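Long-range contacts in enhancer of mRNA-decapping protein 4 homolog (Drosophila melanogaster, PDB 2VXG), which seems to act in mRNA decapping during mRNA degradation and is required for silencing a subset of endogenous miRNA targets: residues 5-10 against 33-38; 56-61 against 84-89; 66-71 against 106-111. All blocks are in the same frame, centred on the assembly; numbering follows the deposited sequence.

Interaction 1 of 3, residues 5-10 against 33-38; sequences DSIKQL and EFTLRH
Two helices of the all-alpha C-terminal domain pack here, running in roughly the same direction with their segment axes inclined at 29°: residues 5-10 belong to helix 2-13 and residues 33-38 to helix 29-38, next but one along the chain. Helix 16-25 comes between them in sequence and packs against L10, T35 and L36; such an all-helical build is consistent with the family's place in the TPR clan. The segment axes come within 10.3 Å, and I7, K8, F34, T35 and H38 meet between them.

F34 reaches across from helix 29-38. With CG anti to the backbone N (chi1 167°), its ring extends until CZ lies 3.5 Å from K8 CG, while I7 CG2 sits 4.0 Å from F34 CE2. Deeper in, the branched side chains of I7 and T35 cross at about a right angle, and I7 CD1 rests 3.7 Å from T35 OG1. That buried hydroxyl does not lack a partner, since it is hydrogen-bonded to L31 O one turn back in its own helix.

A lysine suits the partly exposed position 8: its methylenes pack on the two rings, and K8 NZ ends 4.1 Å from H38 NE2, near but not in contact. The K8 chain bends at chi3 (-75°), and CD lies over one face of the H38 imidazole in a CH-pi contact, 3.7 Å from the ring centroid. What fixes the rotation of that ring is a nearly straight hydrogen bond lying in the imidazole plane, from H38 ND1 to F34 O at 2.9 Å.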
ATOM      1  N   ASP A   5       4.853 -18.477  -6.359  1.00 21.21           N
ATOM      2  CA  ASP A   5       6.166 -18.975  -6.737  1.00 20.91           C
ATOM      3  C   ASP A   5       6.921 -17.992  -7.596  1.00 20.47           C
ATOM      4  O   ASP A   5       8.096 -17.704  -7.341  1.00 18.65           O
ATOM      5  CB  ASP A   5       6.058 -20.296  -7.505  1.00 21.83           C
ATOM      6  CG  ASP A   5       5.634 -21.490  -6.607  1.00 23.59           C
ATOM      7  OD1 ASP A   5       5.585 -21.339  -5.377  1.00 22.55           O
ATOM      8  OD2 ASP A   5       5.370 -22.582  -7.168  1.00 26.59           O
ATOM      9  N   SER A   6       6.251 -17.455  -8.608  1.00 19.23           N
ATOM     10  CA  SER A   6       6.893 -16.493  -9.499  1.00 19.87           C
ATOM     11  C   SER A   6       7.298 -15.244  -8.740  1.00 19.47           C
ATOM     12  O   SER A   6       8.372 -14.686  -8.961  1.00 19.42           O
ATOM     13  CB  SER A   6       5.954 -16.094 -10.633  1.00 18.86           C
ATOM     14  OG  SER A   6       6.514 -15.055 -11.401  1.00 20.04           O
ATOM     15  N   ILE A   7       6.388 -14.780  -7.904  1.00 18.57           N
ATOM     16  CA  ILE A   7       6.637 -13.637  -7.004  1.00 19.18           C
ATOM     17  C   ILE A   7       7.826 -13.852  -6.087  1.00 19.08           C
ATOM     18  O   ILE A   7       8.670 -12.967  -5.954  1.00 18.08           O
ATOM     19  CB  ILE A   7       5.380 -13.309  -6.169  1.00 19.68           C
ATOM     20  CG1 ILE A   7       4.380 -12.567  -7.060  1.00 18.72           C
ATOM     21  CG2 ILE A   7       5.719 -12.489  -4.925  1.00 18.24           C
ATOM     22  CD1 ILE A   7       2.953 -12.637  -6.605  1.00 19.76           C
ATOM     23  N   LYS A   8       7.919 -15.020  -5.468  1.00 19.15           N
ATOM     24  CA  LYS A   8       9.051 -15.272  -4.572  1.00 20.65           C
ATOM     25  C   LYS A   8      10.344 -15.269  -5.364  1.00 20.16           C
ATOM     26  O   LYS A   8      11.338 -14.718  -4.919  1.00 20.80           O
ATOM     27  CB  LYS A   8       8.862 -16.563  -3.781  1.00 20.43           C
ATOM     28  CG  LYS A   8       7.618 -16.500  -2.947  1.00 22.32           C
ATOM     29  CD  LYS A   8       7.682 -17.339  -1.718  1.00 24.10           C
ATOM     30  CE  LYS A   8       7.535 -18.784  -2.047  1.00 25.51           C
ATOM     31  NZ  LYS A   8       7.731 -19.526  -0.797  1.00 27.57           N
ATOM     32  N   GLN A   9      10.303 -15.877  -6.540  1.00 20.68           N
ATOM     33  CA  GLN A   9      11.403 -15.876  -7.498  1.00 21.74           C
ATOM     34  C   GLN A   9      11.912 -14.468  -7.844  1.00 21.00           C
ATOM     35  O   GLN A   9      13.121 -14.161  -7.769  1.00 19.89           O
ATOM     36  CB  GLN A   9      10.922 -16.585  -8.743  1.00 21.90           C
ATOM     37  CG  GLN A   9      11.929 -16.727  -9.830  1.00 24.00           C
ATOM     38  CD  GLN A   9      11.687 -17.970 -10.653  1.00 26.99           C
ATOM     39  OE1 GLN A   9      10.578 -18.168 -11.202  1.00 36.93           O
ATOM     40  NE2 GLN A   9      12.726 -18.822 -10.771  1.00 33.45           N
ATOM     41  N   LEU A  10      10.973 -13.621  -8.246  1.00 20.34           N
ATOM     42  CA  LEU A  10      11.273 -12.230  -8.643  1.00 20.53           C
ATOM     43  C   LEU A  10      11.923 -11.466  -7.508  1.00 20.22           C
ATOM     44  O   LEU A  10      12.957 -10.849  -7.697  1.00 19.62           O
ATOM     45  CB  LEU A  10       9.992 -11.539  -9.136  1.00 20.12           C
ATOM     46  CG  LEU A  10       9.577 -12.090 -10.507  1.00 20.13           C
ATOM     47  CD1 LEU A  10       8.161 -11.718 -10.925  1.00 19.49           C
ATOM     48  CD2 LEU A  10      10.626 -11.664 -11.560  1.00 20.18           C
ATOM     49  N   GLU A  33      -0.827  -9.373   0.146  1.00 18.95           N
ATOM     50  CA  GLU A  33      -0.346  -9.655   1.520  1.00 20.05           C
ATOM     51  C   GLU A  33       0.757 -10.687   1.585  1.00 19.43           C
ATOM     52  O   GLU A  33       1.771 -10.441   2.228  1.00 18.90           O
ATOM     53  CB  GLU A  33      -1.476 -10.021   2.450  1.00 20.34           C
ATOM     54  CG  GLU A  33      -2.411  -8.905   2.667  1.00 22.72           C
ATOM     55  CD  GLU A  33      -3.554  -9.267   3.614  1.00 25.35           C
ATOM     56  OE1 GLU A  33      -3.247  -9.836   4.696  1.00 26.20           O
ATOM     57  OE2 GLU A  33      -4.746  -8.970   3.262  1.00 30.56           O
ATOM     58  N   PHE A  34       0.601 -11.801   0.860  1.00 19.38           N
ATOM     59  CA  PHE A  34       1.681 -12.799   0.648  1.00 18.94           C
ATOM     60  C   PHE A  34       2.964 -12.123   0.155  1.00 18.51           C
ATOM     61  O   PHE A  34       4.069 -12.380   0.663  1.00 18.30           O
ATOM     62  CB  PHE A  34       1.190 -13.867  -0.383  1.00 18.58           C
ATOM     63  CG  PHE A  34       2.296 -14.787  -0.944  1.00 17.90           C
ATOM     64  CD1 PHE A  34       2.623 -15.978  -0.300  1.00 19.80           C
ATOM     65  CD2 PHE A  34       2.940 -14.464  -2.126  1.00 16.53           C
ATOM     66  CE1 PHE A  34       3.594 -16.826  -0.802  1.00 18.17           C
ATOM     67  CE2 PHE A  34       3.897 -15.280  -2.644  1.00 17.65           C
ATOM     68  CZ  PHE A  34       4.237 -16.476  -1.991  1.00 18.16           C
ATOM     69  N   THR A  35       2.823 -11.260  -0.845  1.00 18.16           N
ATOM     70  CA  THR A  35       3.966 -10.536  -1.390  1.00 19.01           C
ATOM     71  C   THR A  35       4.609  -9.686  -0.283  1.00 19.41           C
ATOM     72  O   THR A  35       5.816  -9.746  -0.117  1.00 19.39           O
ATOM     73  CB  THR A  35       3.568  -9.674  -2.612  1.00 18.35           C
ATOM     74  OG1 THR A  35       2.857 -10.499  -3.535  1.00 17.84           O
ATOM     75  CG2 THR A  35       4.768  -9.035  -3.304  1.00 18.37           C
ATOM     76  N   LEU A  36       3.804  -8.926   0.470  1.00 21.37           N
ATOM     77  CA  LEU A  36       4.343  -8.015   1.529  1.00 21.83           C
ATOM     78  C   LEU A  36       5.053  -8.821   2.615  1.00 22.99           C
ATOM     79  O   LEU A  36       6.132  -8.467   3.066  1.00 20.62           O
ATOM     80  CB  LEU A  36       3.248  -7.175   2.164  1.00 21.92           C
ATOM     81  CG  LEU A  36       2.460  -6.183   1.308  1.00 21.50           C
ATOM     82  CD1 LEU A  36       1.367  -5.573   2.157  1.00 22.76           C
ATOM     83  CD2 LEU A  36       3.327  -5.131   0.735  1.00 24.45           C
ATOM     84  N   ARG A  37       4.437  -9.944   2.970  1.00 24.11           N
ATOM     85  CA  ARG A  37       5.028 -10.944   3.857  1.00 25.27           C
ATOM     86  C   ARG A  37       6.404 -11.473   3.408  1.00 24.91           C
ATOM     87  O   ARG A  37       7.238 -11.726   4.251  1.00 27.08           O
ATOM     88  CB  ARG A  37       3.974 -12.040   4.089  1.00 25.21           C
ATOM     89  CG  ARG A  37       4.385 -13.322   4.746  1.00 27.08           C
ATOM     90  CD  ARG A  37       3.290 -14.395   4.483  1.00 28.21           C
ATOM     91  NE  ARG A  37       1.966 -13.800   4.638  1.00 32.56           N
ATOM     92  CZ  ARG A  37       0.867 -14.107   3.939  1.00 31.19           C
ATOM     93  NH1 ARG A  37       0.853 -15.051   3.006  1.00 31.62           N
ATOM     94  NH2 ARG A  37      -0.257 -13.448   4.201  1.00 33.64           N
ATOM     95  N   HIS A  38       6.688 -11.569   2.108  1.00 25.11           N
ATOM     96  CA  HIS A  38       7.999 -12.030   1.625  1.00 25.39           C
ATOM     97  C   HIS A  38       8.932 -10.964   1.114  1.00 26.33           C
ATOM     98  O   HIS A  38       9.964 -11.304   0.563  1.00 26.27           O
ATOM     99  CB  HIS A  38       7.842 -13.026   0.472  1.00 25.31           C
ATOM    100  CG  HIS A  38       7.294 -14.330   0.904  1.00 26.59           C
ATOM    101  ND1 HIS A  38       5.943 -14.558   1.030  1.00 26.65           N
ATOM    102  CD2 HIS A  38       7.911 -15.457   1.319  1.00 25.00           C
ATOM    103  CE1 HIS A  38       5.753 -15.783   1.477  1.00 25.13           C
ATOM    104  NE2 HIS A  38       6.928 -16.346   1.662  1.00 26.70           N
TER

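Interaction 2 of 3, residues 56-61 against 84-89; sequences VLLSLI and LAINMA
L57 CD1 presses to 3.5 Å against A85 CB, tighter than ordinary van der Waals contact, and this is the dense spot where helix 54-66 meets the far end of helix 73-85 and the loop beyond it. Alanine suits the place: its short methyl lets the leucine branch lie close to the backbone, L57 CD1 being 3.8 Å from A85 O. I86 leaves the helical conformation (psi 124°), which carries the following residues away; its own side chain reaches back through CG1, anti to the carbonyl carbon (chi1 -67°). The tip, I86 CD1, meets two methyls: L58 CD2 at 4.0 Å and I61 CD1 at 4.1 Å. Both partners cross I86 at about a right angle, and the contact is methyl to methyl, less snug than at A85. L58, I61 and I86 also pack on helix 91-114.

The loop then leaves the helix. N87 turns its amide away and uses it locally, OD1 accepting from A89 N at 2.9 Å in an Asx turn, while A89 itself lies exposed. Q54 serves the backbone on both sides of I86: NE2 bonds to A85 O and OE1 to N87 N. A helix is thus packed against the end of the next helix and the loop with its Asx turn, as part of the hydrophobic core of an all-helical domain.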
ATOM      1  N   VAL A  56       3.512   1.741  -8.434  1.00 16.00           N
ATOM      2  CA  VAL A  56       3.332   0.584  -7.563  1.00 15.30           C
ATOM      3  C   VAL A  56       2.915   1.071  -6.182  1.00 14.18           C
ATOM      4  O   VAL A  56       2.018   0.526  -5.575  1.00 14.28           O
ATOM      5  CB  VAL A  56       4.610  -0.271  -7.468  1.00 14.46           C
ATOM      6  CG1 VAL A  56       4.568  -1.188  -6.247  1.00 13.64           C
ATOM      7  CG2 VAL A  56       4.873  -1.073  -8.804  1.00 13.29           C
ATOM      8  N   LEU A  57       3.553   2.113  -5.701  1.00 14.60           N
ATOM      9  CA  LEU A  57       3.189   2.651  -4.384  1.00 14.93           C
ATOM     10  C   LEU A  57       1.732   3.085  -4.344  1.00 14.93           C
ATOM     11  O   LEU A  57       1.030   2.748  -3.381  1.00 15.95           O
ATOM     12  CB  LEU A  57       4.105   3.823  -4.005  1.00 16.12           C
ATOM     13  CG  LEU A  57       5.562   3.491  -3.719  1.00 15.08           C
ATOM     14  CD1 LEU A  57       6.377   4.729  -3.661  1.00 19.19           C
ATOM     15  CD2 LEU A  57       5.679   2.710  -2.429  1.00 19.27           C
ATOM     16  N   LEU A  58       1.271   3.827  -5.367  1.00 15.01           N
ATOM     17  CA  LEU A  58      -0.122   4.370  -5.401  1.00 14.89           C
ATOM     18  C   LEU A  58      -1.180   3.266  -5.548  1.00 15.49           C
ATOM     19  O   LEU A  58      -2.261   3.336  -4.986  1.00 14.81           O
ATOM     20  CB  LEU A  58      -0.295   5.403  -6.497  1.00 15.16           C
ATOM     21  CG  LEU A  58       0.414   6.760  -6.277  1.00 15.57           C
ATOM     22  CD1 LEU A  58       0.396   7.706  -7.494  1.00 14.59           C
ATOM     23  CD2 LEU A  58      -0.066   7.486  -5.001  1.00 14.47           C
ATOM     24  N   SER A  59      -0.861   2.247  -6.326  1.00 14.95           N
ATOM     25  CA  SER A  59      -1.709   1.033  -6.448  1.00 15.44           C
ATOM     26  C   SER A  59      -1.800   0.226  -5.131  1.00 15.68           C
ATOM     27  O   SER A  59      -2.873  -0.220  -4.745  1.00 15.74           O
ATOM     28  CB  SER A  59      -1.153   0.149  -7.573  1.00 15.12           C
ATOM     29  OG  SER A  59      -1.888  -1.073  -7.735  1.00 15.05           O
ATOM     30  N   LEU A  60      -0.673   0.031  -4.475  1.00 16.67           N
ATOM     31  CA  LEU A  60      -0.608  -0.643  -3.186  1.00 17.24           C
ATOM     32  C   LEU A  60      -1.463   0.123  -2.183  1.00 17.17           C
ATOM     33  O   LEU A  60      -2.302  -0.477  -1.491  1.00 16.09           O
ATOM     34  CB  LEU A  60       0.857  -0.748  -2.726  1.00 17.18           C
ATOM     35  CG  LEU A  60       1.256  -1.502  -1.475  1.00 18.94           C
ATOM     36  CD1 LEU A  60       0.767  -2.961  -1.679  1.00 20.29           C
ATOM     37  CD2 LEU A  60       2.796  -1.440  -1.256  1.00 20.17           C
ATOM     38  N   ILE A  61      -1.324   1.447  -2.169  1.00 17.35           N
ATOM     39  CA  ILE A  61      -2.150   2.291  -1.287  1.00 17.73           C
ATOM     40  C   ILE A  61      -3.656   2.079  -1.582  1.00 18.38           C
ATOM     41  O   ILE A  61      -4.463   1.883  -0.641  1.00 17.84           O
ATOM     42  CB  ILE A  61      -1.832   3.820  -1.420  1.00 17.67           C
ATOM     43  CG1 ILE A  61      -0.519   4.153  -0.689  1.00 19.57           C
ATOM     44  CG2 ILE A  61      -2.965   4.661  -0.810  1.00 17.59           C
ATOM     45  CD1 ILE A  61       0.042   5.545  -1.039  1.00 17.42           C
ATOM     46  N   LEU A  84       4.689   7.741   2.787  1.00 17.78           N
ATOM     47  CA  LEU A  84       5.956   8.480   3.012  1.00 18.79           C
ATOM     48  C   LEU A  84       6.873   8.445   1.802  1.00 18.76           C
ATOM     49  O   LEU A  84       7.696   9.318   1.662  1.00 18.83           O
ATOM     50  CB  LEU A  84       6.698   7.947   4.232  1.00 17.81           C
ATOM     51  CG  LEU A  84       6.029   8.125   5.606  1.00 19.57           C
ATOM     52  CD1 LEU A  84       6.860   7.464   6.659  1.00 19.41           C
ATOM     53  CD2 LEU A  84       5.827   9.629   5.951  1.00 20.59           C
ATOM     54  N   ALA A  85       6.723   7.429   0.948  1.00 19.66           N
ATOM     55  CA  ALA A  85       7.525   7.299  -0.292  1.00 19.79           C
ATOM     56  C   ALA A  85       6.958   8.025  -1.512  1.00 20.25           C
ATOM     57  O   ALA A  85       7.642   8.119  -2.561  1.00 20.38           O
ATOM     58  CB  ALA A  85       7.725   5.826  -0.634  1.00 19.18           C
ATOM     59  N   ILE A  86       5.725   8.516  -1.419  1.00 20.65           N
ATOM     60  CA  ILE A  86       5.154   9.337  -2.492  1.00 21.61           C
ATOM     61  C   ILE A  86       6.054  10.541  -2.806  1.00 22.25           C
ATOM     62  O   ILE A  86       6.379  11.352  -1.925  1.00 22.39           O
ATOM     63  CB  ILE A  86       3.762   9.882  -2.142  1.00 20.74           C
ATOM     64  CG1 ILE A  86       2.722   8.784  -2.028  1.00 21.43           C
ATOM     65  CG2 ILE A  86       3.262  10.874  -3.210  1.00 21.11           C
ATOM     66  CD1 ILE A  86       1.304   9.362  -1.704  1.00 22.43           C
ATOM     67  N   ASN A  87       6.452  10.657  -4.070  1.00 23.16           N
ATOM     68  CA  ASN A  87       7.301  11.739  -4.511  1.00 23.37           C
ATOM     69  C   ASN A  87       6.450  12.719  -5.281  1.00 24.30           C
ATOM     70  O   ASN A  87       6.075  12.478  -6.431  1.00 23.71           O
ATOM     71  CB  ASN A  87       8.466  11.243  -5.376  1.00 23.24           C
ATOM     72  CG  ASN A  87       9.195  12.382  -6.070  1.00 23.75           C
ATOM     73  OD1 ASN A  87       9.165  13.522  -5.609  1.00 22.75           O
ATOM     74  ND2 ASN A  87       9.857  12.078  -7.172  1.00 24.08           N
ATOM     75  N   MET A  88       6.140  13.832  -4.633  1.00 25.32           N
ATOM     76  CA  MET A  88       5.262  14.837  -5.226  1.00 26.59           C
ATOM     77  C   MET A  88       5.923  15.677  -6.334  1.00 26.53           C
ATOM     78  O   MET A  88       5.240  16.475  -6.968  1.00 27.86           O
ATOM     79  CB  MET A  88       4.642  15.748  -4.133  1.00 28.02           C
ATOM     80  CG  MET A  88       3.532  15.098  -3.249  1.00 31.22           C
ATOM     81  SD  MET A  88       2.235  14.166  -4.161  1.00 41.62           S
ATOM     82  CE  MET A  88       1.268  15.520  -4.855  1.00 37.50           C
ATOM     83  N   ALA A  89       7.226  15.497  -6.573  1.00 26.08           N
ATOM     84  CA  ALA A  89       7.901  16.088  -7.728  1.00 25.12           C
ATOM     85  C   ALA A  89       7.696  15.267  -8.989  1.00 24.83           C
ATOM     86  O   ALA A  89       7.956  15.746 -10.096  1.00 25.14           O
ATOM     87  CB  ALA A  89       9.391  16.257  -7.463  1.00 25.70           C
TER

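Interaction 3 of 3, residues 66-71 against 106-111; sequences ADMTNH and RNCQQF
An irregular loop, residues 66-71 between helix 54-66 and helix 73-85, runs past one side of helix 91-114, here residues 106-111. The backbones come closest at two places: A66 CA faces N107 CA, and M68 CA lies 6.4 Å from F111 CA. Between them D67 turns its side chain away from the helix and stays with the loop: its OD1, through the syn lone pair, accepts from T69 OG1 at 2.8 Å.

M68 and F111 carry the contact, their side chains crossing at about a right angle. F111, with CG anti to the backbone N (chi1 171°), directs its ring at the loop, where the carbonyl oxygen M68 O comes within 3.3 Å of F111 CD1. The thioether, flexible enough to follow its surroundings, bends at chi3 (67°) and folds its methyl inward. M68 CE then lies over one face of F111, 4.2 Å from the ring centroid, and also over the centre of the H71 imidazole, filling the corner between the two rings. The sulfur approaches F111 obliquely, and M68 SD lies 4.5 Å from C108 SG, a loose apolar approach.

H71 turns a ring edge toward the F111 face, with centroids 5.3 Å apart and planes at 69°, while H71 CB rests 3.7 Å from F111 CE1. A histidine suits this buried position because the ring can pack and still satisfy a polar atom: NE2 is hydrogen-bonded to Q76 OE1. Helix 121-134 packs on C108 and F111 through V124. Methionine sulfur and methyl against a phenylalanine ring make this a Met-aromatic contact, joined to a T-shaped (edge-to-face) aromatic pair.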
ATOM      1  N   ALA A  66      -8.686  -0.288  -0.121  1.00 21.51           N
ATOM      2  CA  ALA A  66      -9.965  -0.639  -0.762  1.00 22.19           C
ATOM      3  C   ALA A  66     -10.767  -1.611   0.100  1.00 23.13           C
ATOM      4  O   ALA A  66     -11.998  -1.690  -0.011  1.00 23.41           O
ATOM      5  CB  ALA A  66      -9.728  -1.271  -2.161  1.00 21.12           C
ATOM      6  N   ASP A  67     -10.067  -2.403   0.894  1.00 24.55           N
ATOM      7  CA  ASP A  67     -10.705  -3.360   1.739  1.00 25.47           C
ATOM      8  C   ASP A  67      -9.982  -3.490   3.045  1.00 25.67           C
ATOM      9  O   ASP A  67      -9.061  -4.290   3.165  1.00 25.13           O
ATOM     10  CB  ASP A  67     -10.796  -4.727   1.048  1.00 26.77           C
ATOM     11  CG  ASP A  67     -11.422  -5.775   1.926  1.00 28.23           C
ATOM     12  OD1 ASP A  67     -12.177  -5.414   2.862  1.00 32.32           O
ATOM     13  OD2 ASP A  67     -11.168  -6.974   1.668  1.00 36.19           O
ATOM     14  N   MET A  68     -10.459  -2.738   4.047  1.00 25.37           N
ATOM     15  CA  MET A  68      -9.859  -2.684   5.361  1.00 26.07           C
ATOM     16  C   MET A  68     -10.698  -3.404   6.420  1.00 27.27           C
ATOM     17  O   MET A  68     -10.622  -3.069   7.613  1.00 27.35           O
ATOM     18  CB  MET A  68      -9.681  -1.212   5.771  1.00 25.73           C
ATOM     19  CG  MET A  68      -8.855  -0.406   4.753  1.00 25.03           C
ATOM     20  SD  MET A  68      -8.564   1.335   5.174  1.00 24.15           S
ATOM     21  CE  MET A  68      -7.504   1.146   6.604  1.00 25.94           C
ATOM     22  N   THR A  69     -11.481  -4.398   6.010  1.00 28.41           N
ATOM     23  CA  THR A  69     -12.257  -5.206   6.975  1.00 29.15           C
ATOM     24  C   THR A  69     -11.345  -6.107   7.853  1.00 29.75           C
ATOM     25  O   THR A  69     -11.631  -6.343   9.030  1.00 29.39           O
ATOM     26  CB  THR A  69     -13.434  -5.986   6.291  1.00 29.44           C
ATOM     27  OG1 THR A  69     -12.950  -6.767   5.204  1.00 30.88           O
ATOM     28  CG2 THR A  69     -14.468  -4.994   5.737  1.00 29.81           C
ATOM     29  N   ASN A  70     -10.237  -6.578   7.286  1.00 30.83           N
ATOM     30  CA  ASN A  70      -9.178  -7.193   8.068  1.00 31.02           C
ATOM     31  C   ASN A  70      -7.856  -6.453   7.833  1.00 31.00           C
ATOM     32  O   ASN A  70      -6.832  -7.030   7.468  1.00 30.18           O
ATOM     33  CB  ASN A  70      -9.054  -8.704   7.778  1.00 31.79           C
ATOM     34  CG  ASN A  70      -8.401  -9.486   8.946  1.00 32.87           C
ATOM     35  OD1 ASN A  70      -8.885  -9.474  10.079  1.00 34.49           O
ATOM     36  ND2 ASN A  70      -7.290 -10.161   8.656  1.00 37.30           N
ATOM     37  N   HIS A  71      -7.917  -5.147   8.079  1.00 31.57           N
ATOM     38  CA  HIS A  71      -6.733  -4.308   8.228  1.00 31.72           C
ATOM     39  C   HIS A  71      -5.898  -4.728   9.440  1.00 32.04           C
ATOM     40  O   HIS A  71      -6.445  -5.035  10.502  1.00 32.67           O
ATOM     41  CB  HIS A  71      -7.135  -2.833   8.372  1.00 31.62           C
ATOM     42  CG  HIS A  71      -6.003  -1.881   8.142  1.00 30.84           C
ATOM     43  ND1 HIS A  71      -5.358  -1.773   6.925  1.00 31.60           N
ATOM     44  CD2 HIS A  71      -5.414  -0.985   8.966  1.00 31.35           C
ATOM     45  CE1 HIS A  71      -4.417  -0.850   7.013  1.00 31.17           C
ATOM     46  NE2 HIS A  71      -4.418  -0.366   8.242  1.00 30.47           N
ATOM     47  N   ARG A 106     -11.103   8.562   2.339  1.00 18.34           N
ATOM     48  CA  ARG A 106     -12.511   8.172   2.403  1.00 18.59           C
ATOM     49  C   ARG A 106     -12.622   6.760   2.969  1.00 17.72           C
ATOM     50  O   ARG A 106     -13.429   6.500   3.843  1.00 16.13           O
ATOM     51  CB  ARG A 106     -13.172   8.313   0.990  1.00 18.92           C
ATOM     52  CG  ARG A 106     -14.719   8.052   0.865  1.00 20.76           C
ATOM     53  CD  ARG A 106     -15.325   8.824  -0.383  1.00 22.84           C
ATOM     54  NE  ARG A 106     -16.709   8.491  -0.762  1.00 29.05           N
ATOM     55  CZ  ARG A 106     -17.825   9.198  -0.496  1.00 30.03           C
ATOM     56  NH1 ARG A 106     -17.813  10.310   0.234  1.00 30.51           N
ATOM     57  NH2 ARG A 106     -18.993   8.752  -0.936  1.00 30.89           N
ATOM     58  N   ASN A 107     -11.775   5.847   2.487  1.00 16.60           N
ATOM     59  CA  ASN A 107     -11.720   4.509   3.049  1.00 17.15           C
ATOM     60  C   ASN A 107     -11.294   4.431   4.504  1.00 16.43           C
ATOM     61  O   ASN A 107     -11.823   3.595   5.262  1.00 15.39           O
ATOM     62  CB  ASN A 107     -10.809   3.599   2.199  1.00 16.15           C
ATOM     63  CG  ASN A 107     -11.471   3.181   0.905  1.00 18.12           C
ATOM     64  OD1 ASN A 107     -10.893   3.281  -0.175  1.00 24.72           O
ATOM     65  ND2 ASN A 107     -12.681   2.727   1.004  1.00 15.31           N
ATOM     66  N   CYS A 108     -10.309   5.252   4.882  1.00 17.44           N
ATOM     67  CA  CYS A 108      -9.861   5.331   6.278  1.00 17.63           C
ATOM     68  C   CYS A 108     -10.974   5.873   7.144  1.00 17.52           C
ATOM     69  O   CYS A 108     -11.200   5.371   8.235  1.00 16.59           O
ATOM     70  CB  CYS A 108      -8.607   6.226   6.438  1.00 17.74           C
ATOM     71  SG  CYS A 108      -7.079   5.525   5.726  1.00 18.29           S
ATOM     72  N   GLN A 109     -11.684   6.886   6.652  1.00 18.08           N
ATOM     73  CA  GLN A 109     -12.837   7.409   7.408  1.00 19.45           C
ATOM     74  C   GLN A 109     -13.899   6.306   7.674  1.00 18.37           C
ATOM     75  O   GLN A 109     -14.443   6.203   8.779  1.00 18.34           O
ATOM     76  CB  GLN A 109     -13.442   8.632   6.703  1.00 20.44           C
ATOM     77  CG  GLN A 109     -14.577   8.304   5.791  1.00 25.33           C
ATOM     78  CD  GLN A 109     -14.992   9.391   4.778  1.00 25.35           C
ATOM     79  OE1 GLN A 109     -14.316  10.443   4.582  1.00 30.11           O
ATOM     80  NE2 GLN A 109     -16.107   9.111   4.113  1.00 23.83           N
ATOM     81  N   GLN A 110     -14.154   5.462   6.677  1.00 17.45           N
ATOM     82  CA  GLN A 110     -15.117   4.348   6.827  1.00 17.91           C
ATOM     83  C   GLN A 110     -14.586   3.284   7.773  1.00 17.18           C
ATOM     84  O   GLN A 110     -15.330   2.762   8.597  1.00 17.32           O
ATOM     85  CB  GLN A 110     -15.503   3.773   5.462  1.00 17.82           C
ATOM     86  CG  GLN A 110     -16.225   4.844   4.615  1.00 19.92           C
ATOM     87  CD  GLN A 110     -17.522   5.306   5.259  1.00 21.06           C
ATOM     88  OE1 GLN A 110     -18.414   4.494   5.513  1.00 22.58           O
ATOM     89  NE2 GLN A 110     -17.633   6.600   5.538  1.00 22.56           N
ATOM     90  N   PHE A 111     -13.295   3.004   7.685  1.00 16.85           N
ATOM     91  CA  PHE A 111     -12.647   2.089   8.608  1.00 17.07           C
ATOM     92  C   PHE A 111     -12.732   2.532  10.069  1.00 17.38           C
ATOM     93  O   PHE A 111     -13.057   1.740  10.959  1.00 17.56           O
ATOM     94  CB  PHE A 111     -11.177   1.930   8.250  1.00 18.25           C
ATOM     95  CG  PHE A 111     -10.396   1.174   9.277  1.00 16.41           C
ATOM     96  CD1 PHE A 111     -10.482  -0.199   9.332  1.00 18.12           C
ATOM     97  CD2 PHE A 111      -9.539   1.840  10.158  1.00 18.93           C
ATOM     98  CE1 PHE A 111      -9.723  -0.922  10.247  1.00 19.75           C
ATOM     99  CE2 PHE A 111      -8.795   1.126  11.107  1.00 20.91           C
ATOM    100  CZ  PHE A 111      -8.905  -0.278  11.131  1.00 20.03           C
TER

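In the fold
Interaction 1 closes before the other two open, whereas interactions 2 and 3 alternate along the chain: helix 54-66 carries segment 56-61 and leads into loop 66-71, and helix 73-85 and helix 91-114 follow each other. The centre of interaction 1 is about 20 Å from that of interaction 2, and the two touch where L36 packs on L60. The centre of interaction 3 is about 18 Å from that of interaction 2, without touching it. K75, outside all three contacts, bonds to E33 in segment 33-38 and to N70 O in segment 66-71. The contacts lie along one helical domain, from helix 2-13 to helix 91-114, within the C-terminal part of this protein, which seems to act in decapping.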